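Local coordinates for protein endoglucanase EG-II (Hypocrea jecorina, PDB 3QR3) that probably hydrolyses internal beta-1,4-glucosidic bonds of cellulose, as an endoglucanase of glycosyl hydrolase family 5, at residues S84-D87 against Q88-G92. Residues are numbered along the deposited sequence; the frame is centred on the assembly and turned at random.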
ATOM      1  N   SER A  84      12.962  11.438   9.375  1.00 23.37           N
ATOM      2  CA  SER A  84      14.334  11.177   8.959  1.00 27.17           C
ATOM      3  C   SER A  84      14.599   9.674   8.764  1.00 23.04           C
ATOM      4  O   SER A  84      15.206   9.254   7.779  1.00 21.93           O
ATOM      5  CB  SER A  84      15.303  11.755   9.998  1.00 23.08           C
ATOM      6  OG  SER A  84      16.645  11.449   9.663  1.00 34.92           O
ATOM      7  N   LYS A  85      14.153   8.868   9.720  1.00 24.58           N
ATOM      8  CA  LYS A  85      14.288   7.419   9.625  1.00 17.09           C
ATOM      9  C   LYS A  85      13.438   6.871   8.475  1.00 20.91           C
ATOM     10  O   LYS A  85      13.921   6.119   7.640  1.00 19.13           O
ATOM     11  CB  LYS A  85      13.881   6.759  10.946  1.00 18.89           C
ATOM     12  CG  LYS A  85      14.848   7.015  12.114  1.00 16.79           C
ATOM     13  CD  LYS A  85      16.230   6.422  11.826  1.00 19.32           C
ATOM     14  CE  LYS A  85      17.158   6.551  13.035  1.00 24.26           C
ATOM     15  NZ  LYS A  85      18.404   5.755  12.850  1.00 30.03           N
ATOM     16  N   TYR A  86      12.165   7.246   8.434  1.00 18.70           N
ATOM     17  CA  TYR A  86      11.279   6.762   7.376  1.00 19.33           C
ATOM     18  C   TYR A  86      11.774   7.173   5.995  1.00 17.62           C
ATOM     19  O   TYR A  86      11.715   6.393   5.042  1.00 16.01           O
ATOM     20  CB  TYR A  86       9.849   7.251   7.606  1.00 16.02           C
ATOM     21  CG  TYR A  86       8.856   6.726   6.602  1.00 16.79           C
ATOM     22  CD1 TYR A  86       8.496   5.387   6.591  1.00 15.69           C
ATOM     23  CD2 TYR A  86       8.275   7.574   5.665  1.00 13.93           C
ATOM     24  CE1 TYR A  86       7.575   4.900   5.675  1.00 17.26           C
ATOM     25  CE2 TYR A  86       7.358   7.108   4.748  1.00 14.51           C
ATOM     26  CZ  TYR A  86       7.007   5.775   4.757  1.00 15.13           C
ATOM     27  OH  TYR A  86       6.102   5.308   3.839  1.00 15.57           O
ATOM     28  N   ASP A  87      12.297   8.387   5.885  1.00 18.07           N
ATOM     29  CA  ASP A  87      12.792   8.854   4.588  1.00 17.07           C
ATOM     30  C   ASP A  87      13.963   8.022   4.073  1.00 19.73           C
ATOM     31  O   ASP A  87      14.173   7.921   2.861  1.00 18.83           O
ATOM     32  CB  ASP A  87      13.174  10.336   4.615  1.00 18.09           C
ATOM     33  CG  ASP A  87      13.496  10.874   3.219  1.00 29.18           C
ATOM     34  OD1 ASP A  87      12.675  10.669   2.305  1.00 22.50           O
ATOM     35  OD2 ASP A  87      14.573  11.476   3.026  1.00 30.76           O
ATOM     36  N   GLN A  88      14.731   7.417   4.977  1.00 17.58           N
ATOM     37  CA  GLN A  88      15.833   6.568   4.533  1.00 20.84           C
ATOM     38  C   GLN A  88      15.291   5.391   3.737  1.00 15.94           C
ATOM     39  O   GLN A  88      15.884   4.977   2.744  1.00 19.37           O
ATOM     40  CB  GLN A  88      16.679   6.050   5.710  1.00 17.48           C
ATOM     41  CG  GLN A  88      17.516   7.101   6.402  1.00 23.73           C
ATOM     42  CD  GLN A  88      18.207   6.555   7.649  1.00 32.33           C
ATOM     43  OE1 GLN A  88      18.518   5.368   7.730  1.00 35.51           O
ATOM     44  NE2 GLN A  88      18.447   7.421   8.616  1.00 32.21           N
ATOM     45  N   LEU A  89      14.170   4.842   4.183  1.00 15.57           N
ATOM     46  CA  LEU A  89      13.570   3.711   3.484  1.00 16.14           C
ATOM     47  C   LEU A  89      12.973   4.186   2.143  1.00 15.43           C
ATOM     48  O   LEU A  89      13.122   3.534   1.107  1.00 15.33           O
ATOM     49  CB  LEU A  89      12.507   3.048   4.365  1.00 15.74           C
ATOM     50  CG  LEU A  89      11.849   1.784   3.808  1.00 18.73           C
ATOM     51  CD1 LEU A  89      12.897   0.697   3.591  1.00 16.09           C
ATOM     52  CD2 LEU A  89      10.749   1.310   4.751  1.00 15.27           C
ATOM     53  N   VAL A  90      12.330   5.343   2.171  1.00 17.42           N
ATOM     54  CA  VAL A  90      11.783   5.950   0.953  1.00 22.42           C
ATOM     55  C   VAL A  90      12.855   6.209  -0.114  1.00 20.64           C
ATOM     56  O   VAL A  90      12.683   5.836  -1.272  1.00 19.51           O
ATOM     57  CB  VAL A  90      11.050   7.279   1.264  1.00 20.26           C
ATOM     58  CG1 VAL A  90      10.535   7.932  -0.024  1.00 18.32           C
ATOM     59  CG2 VAL A  90       9.903   7.036   2.230  1.00 16.36           C
ATOM     60  N   GLN A  91      13.958   6.847   0.276  1.00 18.01           N
ATOM     61  CA  GLN A  91      15.041   7.113  -0.664  1.00 17.22           C
ATOM     62  C   GLN A  91      15.706   5.830  -1.161  1.00 18.97           C
ATOM     63  O   GLN A  91      16.130   5.756  -2.307  1.00 22.87           O
ATOM     64  CB  GLN A  91      16.075   8.075  -0.069  1.00 23.06           C
ATOM     65  CG  GLN A  91      15.507   9.444   0.300  1.00 20.88           C
ATOM     66  CD  GLN A  91      14.720  10.086  -0.843  1.00 27.75           C
ATOM     67  OE1 GLN A  91      15.094   9.979  -2.009  1.00 24.17           O
ATOM     68  NE2 GLN A  91      13.618  10.748  -0.504  1.00 23.49           N
ATOM     69  N   GLY A  92      15.772   4.811  -0.312  1.00 22.66           N
ATOM     70  CA  GLY A  92      16.359   3.551  -0.725  1.00 21.43           C
ATOM     71  C   GLY A  92      15.540   2.946  -1.846  1.00 28.14           C
ATOM     72  O   GLY A  92      16.066   2.395  -2.816  1.00 27.88           O
TER
HETATM   73  O   HOH W   1      19.068   4.462  10.672  1.00 34.76           O
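D87 and Q91, one helical turn apart, are joined twice. Q91 N donates to D87 O at 2.8 Å, and a second, side-chain bond runs from Q91 NE2 to D87 OD1 at 3.0 Å, with the N-H pointing almost straight at the oxygen (171°). OD1 is met on its syn side. The bond lies nearly in the amide plane, although carboxylate and amide are turned 60° against each other. In Q91, chi1 sets CG beside the carboxylate, 3.5 Å from D87 OD2, and the bend at chi2 (-51°) then turns the amide so that NE2 meets OD1. Y136 OH, at the end of helix 122-136, also bonds OD1, and NE2 has a further partner just beyond that helix, Q139 OE1. Replaced by an alanine, D87 would probably deprive Y136 OH of this acceptor and leave Q91 NE2 with Q139 OE1 alone of the two described. Helix 80-95 is one of the outer helices of the TIM barrel, following strand 59-64, and its inner side carries Y86 and V90. There V90 CG2 meets the Y86 ring obliquely in an off-centre CH-pi contact, 3.6 Å from Y86 CE2, while the tyrosine hydroxyl bonds L62 O on that strand. Farther round the helix, K85 and Q88 lie side by side, pointing the same way, and one water links K85 NZ (2.6 Å) to Q88 OE1 (3.1 Å); K85 also bonds F35 O and makes a cation-pi contact with F35.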